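Long-range contact in cellulase (Clostridium cellulovorans, PDB 6UI3), which is a family 5 glycoside hydrolase module that acts as a broad-specificity endoglucanase, probably cutting internal beta-linkages of cellulose and related plant polysaccharides: residues V20-E34 with A296-N308. Residues are numbered along the deposited sequence; the frame is centred on the assembly and turned at random. Where two conformers were deposited one is given.
Sequences VKDMKIGWNLGNTLE and AYGMPCLWWDNNN
Gly-30 lays its CA over one face of the Trp-304 indole, a CH-pi contact 3.9 Å from the six-membered ring's centroid; lacking a side chain, it can come this close. At the ring's edge Asn-31 OD1 lies in plane and Glu-34 OE2 lies 3.3 Å from Trp-304 CH2, its carboxylate nearly perpendicular; OE2 is steadied by Asn-31 N. Asn-28, its OD1 bonded to Arg-64, approaches obliquely, CB 3.5 Å from Trp-304 CE3 and amide turned 44° from the ring. Trp-27 NE1 donates to the anti side of Asp-305 OD2 (2.8 Å), a bond tilted out of both planes and bent to 139°. With CG anti to the backbone N (chi1 -168°), Asp-305 sends OD2 to the Trp-27 indole and Leu-319 N, while OD1 accepts from Asn-307 N in an Asx turn. Gly-26 N to Cys-301 O and Asn-28 N to Trp-303 O join the parallel strands; Gly-26 suits because Leu-302 CG occupies the room of a CB. Toward the strands' start a water bridges Lys-24 O and Cys-301 N, and Pro-300 packs CD tightly on Val-20 CG1 (3.4 Å) and CG on Met-23 CB. Strands 25-29 and 301-305, first and last of eight, thus close the TIM barrel, Ile-25 and Trp-303 packing outside against helix 329-339.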
# COMPACT_ATOMS: atom_id res chain seq x y z
N VAL A 20 9.69 7.93 -6.64
CA VAL A 20 9.07 8.10 -5.33
C VAL A 20 8.85 9.58 -5.02
O VAL A 20 7.81 9.96 -4.46
CB VAL A 20 9.86 7.36 -4.24
CG1 VAL A 20 9.34 7.70 -2.84
CG2 VAL A 20 9.76 5.83 -4.48
N LYS A 21 9.81 10.43 -5.39
CA LYS A 21 9.66 11.86 -5.16
C LYS A 21 8.42 12.41 -5.85
O LYS A 21 7.82 13.38 -5.37
CB LYS A 21 10.93 12.57 -5.65
CG LYS A 21 10.90 14.09 -5.54
CD LYS A 21 12.29 14.70 -5.75
CE LYS A 21 12.86 14.47 -7.16
NZ LYS A 21 12.22 15.31 -8.22
N ASP A 22 8.03 11.82 -6.99
CA ASP A 22 6.90 12.32 -7.77
C ASP A 22 5.54 11.82 -7.26
O ASP A 22 4.52 12.30 -7.76
CB ASP A 22 7.08 11.90 -9.24
CG ASP A 22 6.23 12.70 -10.19
OD1 ASP A 22 6.27 13.94 -10.10
OD2 ASP A 22 5.55 12.08 -11.03
N MET A 23 5.50 10.91 -6.28
CA MET A 23 4.24 10.26 -5.90
C MET A 23 3.30 11.16 -5.09
O MET A 23 2.08 11.04 -5.21
CB MET A 23 4.54 8.97 -5.14
CG MET A 23 5.04 7.87 -6.03
SD MET A 23 5.55 6.38 -5.18
CE MET A 23 4.01 5.76 -4.54
N LYS A 24 3.84 11.99 -4.22
CA LYS A 24 3.07 13.05 -3.47
C LYS A 24 2.08 12.42 -2.48
O LYS A 24 2.46 11.49 -1.76
CB LYS A 24 2.49 14.07 -4.41
CG LYS A 24 3.54 14.62 -5.38
CD LYS A 24 2.99 15.72 -6.26
CE LYS A 24 3.97 16.10 -7.36
NZ LYS A 24 3.99 15.10 -8.46
N ILE A 25 0.83 12.92 -2.38
CA ILE A 25 -0.18 12.50 -1.40
C ILE A 25 -0.99 11.34 -1.98
O ILE A 25 -1.44 11.44 -3.13
CB ILE A 25 -1.11 13.69 -1.08
CG1 ILE A 25 -0.29 14.90 -0.60
CG2 ILE A 25 -2.17 13.30 -0.05
CD1 ILE A 25 -1.09 16.17 -0.45
N GLY A 26 -1.25 10.30 -1.19
CA GLY A 26 -1.92 9.12 -1.70
C GLY A 26 -3.04 8.58 -0.82
O GLY A 26 -3.34 9.10 0.26
N TRP A 27 -3.62 7.49 -1.31
CA TRP A 27 -4.91 6.99 -0.84
C TRP A 27 -5.04 5.54 -1.24
O TRP A 27 -4.63 5.15 -2.34
CB TRP A 27 -5.98 7.85 -1.52
CG TRP A 27 -7.40 7.65 -1.13
CD1 TRP A 27 -8.08 8.34 -0.16
CD2 TRP A 27 -8.36 6.78 -1.74
NE1 TRP A 27 -9.40 7.95 -0.14
CE2 TRP A 27 -9.60 6.99 -1.10
CE3 TRP A 27 -8.30 5.85 -2.79
CZ2 TRP A 27 -10.76 6.30 -1.46
CZ3 TRP A 27 -9.45 5.17 -3.14
CH2 TRP A 27 -10.66 5.38 -2.47
N ASN A 28 -5.59 4.72 -0.34
CA ASN A 28 -5.88 3.32 -0.62
C ASN A 28 -7.38 3.11 -0.85
O ASN A 28 -8.21 3.58 -0.06
CB ASN A 28 -5.55 2.39 0.57
CG ASN A 28 -4.08 2.15 0.75
OD1 ASN A 28 -3.54 1.12 0.31
ND2 ASN A 28 -3.41 3.06 1.45
N LEU A 29 -7.70 2.31 -1.87
CA LEU A 29 -9.06 1.82 -2.13
C LEU A 29 -9.35 0.65 -1.18
O LEU A 29 -9.33 -0.53 -1.55
CB LEU A 29 -9.17 1.41 -3.60
CG LEU A 29 -10.53 0.99 -4.10
CD1 LEU A 29 -11.53 2.14 -4.11
CD2 LEU A 29 -10.41 0.39 -5.51
N GLY A 30 -9.61 1.00 0.08
CA GLY A 30 -9.69 -0.02 1.13
C GLY A 30 -11.01 -0.76 1.16
O GLY A 30 -12.07 -0.24 0.77
N ASN A 31 -10.94 -1.99 1.66
CA ASN A 31 -12.12 -2.85 1.82
C ASN A 31 -12.91 -2.97 0.52
O ASN A 31 -14.15 -2.87 0.47
CB ASN A 31 -13.01 -2.38 2.97
CG ASN A 31 -12.41 -2.67 4.34
OD1 ASN A 31 -11.22 -2.93 4.47
ND2 ASN A 31 -13.25 -2.62 5.37
N THR A 32 -12.18 -3.21 -0.56
CA THR A 32 -12.75 -3.25 -1.91
C THR A 32 -12.28 -4.53 -2.59
O THR A 32 -12.81 -5.60 -2.28
CB THR A 32 -12.45 -1.93 -2.63
OG1 THR A 32 -12.89 -0.84 -1.80
CG2 THR A 32 -13.21 -1.82 -3.94
N LEU A 33 -11.28 -4.48 -3.48
CA LEU A 33 -10.87 -5.67 -4.22
C LEU A 33 -10.07 -6.67 -3.40
O LEU A 33 -9.78 -7.76 -3.91
CB LEU A 33 -10.15 -5.31 -5.52
CG LEU A 33 -11.08 -4.75 -6.60
CD1 LEU A 33 -10.27 -4.04 -7.67
CD2 LEU A 33 -11.93 -5.87 -7.21
N GLU A 34 -9.76 -6.37 -2.14
CA GLU A 34 -9.21 -7.37 -1.24
C GLU A 34 -10.27 -8.05 -0.37
O GLU A 34 -9.91 -8.90 0.45
CB GLU A 34 -8.09 -6.79 -0.36
CG GLU A 34 -8.52 -6.08 0.91
CD GLU A 34 -9.09 -4.67 0.74
OE1 GLU A 34 -9.61 -4.30 -0.33
OE2 GLU A 34 -9.05 -3.94 1.76
N ALA A 296 9.75 15.04 5.23
CA ALA A 296 11.13 15.43 5.51
C ALA A 296 12.12 14.37 5.07
O ALA A 296 13.29 14.70 4.80
CB ALA A 296 11.27 15.72 7.01
N TYR A 297 11.70 13.10 5.00
CA TYR A 297 12.55 11.99 4.57
C TYR A 297 12.11 11.41 3.22
O TYR A 297 12.49 10.29 2.87
CB TYR A 297 12.65 10.93 5.67
CG TYR A 297 13.10 11.56 6.97
CD1 TYR A 297 14.37 12.10 7.10
CD2 TYR A 297 12.23 11.70 8.04
CE1 TYR A 297 14.78 12.72 8.29
CE2 TYR A 297 12.62 12.32 9.22
CZ TYR A 297 13.90 12.84 9.33
OH TYR A 297 14.33 13.47 10.49
N GLY A 298 11.34 12.18 2.45
CA GLY A 298 10.97 11.78 1.10
C GLY A 298 10.03 10.60 1.01
O GLY A 298 10.03 9.92 -0.02
N MET A 299 9.21 10.37 2.03
CA MET A 299 8.34 9.21 2.05
C MET A 299 6.90 9.60 1.75
O MET A 299 6.27 10.29 2.57
CB MET A 299 8.43 8.53 3.42
CG MET A 299 9.85 8.19 3.78
SD MET A 299 10.03 7.43 5.39
CE MET A 299 11.79 7.35 5.60
N PRO A 300 6.34 9.19 0.62
CA PRO A 300 4.92 9.45 0.38
C PRO A 300 4.06 8.66 1.36
O PRO A 300 4.42 7.56 1.79
CB PRO A 300 4.68 8.98 -1.06
CG PRO A 300 5.90 8.34 -1.51
CD PRO A 300 6.98 8.48 -0.50
N CYS A 301 2.92 9.26 1.72
CA CYS A 301 1.97 8.69 2.67
C CYS A 301 0.64 8.42 1.98
O CYS A 301 0.10 9.30 1.31
CB CYS A 301 1.73 9.63 3.84
SG CYS A 301 3.20 9.94 4.85
N LEU A 302 0.13 7.21 2.14
CA LEU A 302 -1.12 6.79 1.53
C LEU A 302 -2.13 6.46 2.62
O LEU A 302 -1.98 5.47 3.33
CB LEU A 302 -0.88 5.58 0.63
CG LEU A 302 -0.10 5.78 -0.66
CD1 LEU A 302 1.29 6.25 -0.53
CD2 LEU A 302 -0.08 4.46 -1.43
N TRP A 303 -3.17 7.28 2.74
CA TRP A 303 -4.21 7.06 3.75
C TRP A 303 -5.02 5.81 3.42
O TRP A 303 -5.40 5.59 2.27
CB TRP A 303 -5.13 8.29 3.81
CG TRP A 303 -6.22 8.20 4.86
CD1 TRP A 303 -7.39 7.51 4.75
CD2 TRP A 303 -6.27 8.84 6.15
NE1 TRP A 303 -8.13 7.65 5.89
CE2 TRP A 303 -7.48 8.48 6.76
CE3 TRP A 303 -5.39 9.68 6.84
CZ2 TRP A 303 -7.84 8.92 8.02
CZ3 TRP A 303 -5.77 10.13 8.09
CH2 TRP A 303 -6.99 9.76 8.65
N TRP A 304 -5.31 5.01 4.45
CA TRP A 304 -6.17 3.83 4.30
C TRP A 304 -7.64 4.25 4.41
O TRP A 304 -8.12 4.51 5.51
CB TRP A 304 -5.86 2.77 5.35
CG TRP A 304 -6.73 1.55 5.18
CD1 TRP A 304 -7.88 1.26 5.86
CD2 TRP A 304 -6.53 0.49 4.25
NE1 TRP A 304 -8.41 0.07 5.39
CE2 TRP A 304 -7.59 -0.43 4.41
CE3 TRP A 304 -5.55 0.21 3.30
CZ2 TRP A 304 -7.69 -1.58 3.66
CZ3 TRP A 304 -5.65 -0.93 2.56
CH2 TRP A 304 -6.70 -1.82 2.74
N ASP A 305 -8.34 4.29 3.29
CA ASP A 305 -9.74 4.74 3.23
C ASP A 305 -10.66 3.55 2.98
O ASP A 305 -10.77 3.07 1.86
CB ASP A 305 -9.92 5.82 2.18
CG ASP A 305 -11.26 6.52 2.30
OD1 ASP A 305 -12.21 5.88 2.84
OD2 ASP A 305 -11.35 7.67 1.84
N ASN A 306 -11.32 3.08 4.04
CA ASN A 306 -12.23 1.96 3.93
C ASN A 306 -13.70 2.36 3.72
O ASN A 306 -14.57 1.48 3.72
CB ASN A 306 -12.11 1.04 5.15
CG ASN A 306 -12.46 1.72 6.45
OD1 ASN A 306 -12.92 2.86 6.48
ND2 ASN A 306 -12.26 0.99 7.53
N ASN A 307 -13.98 3.64 3.52
CA ASN A 307 -15.35 4.12 3.29
C ASN A 307 -16.26 3.86 4.49
O ASN A 307 -17.49 3.83 4.33
CB ASN A 307 -15.95 3.50 2.01
CG ASN A 307 -17.22 4.20 1.53
OD1 ASN A 307 -17.35 5.42 1.53
ND2 ASN A 307 -18.17 3.39 1.08
N ASN A 308 -15.72 3.71 5.70
CA ASN A 308 -16.53 3.51 6.90
C ASN A 308 -16.74 4.84 7.61
O ASN A 308 -15.79 5.42 8.14
CB ASN A 308 -15.88 2.50 7.84
CG ASN A 308 -16.72 2.22 9.07
OD1 ASN A 308 -17.89 2.57 9.13
ND2 ASN A 308 -16.11 1.61 10.06
O HOH W 1 2.70 12.05 1.01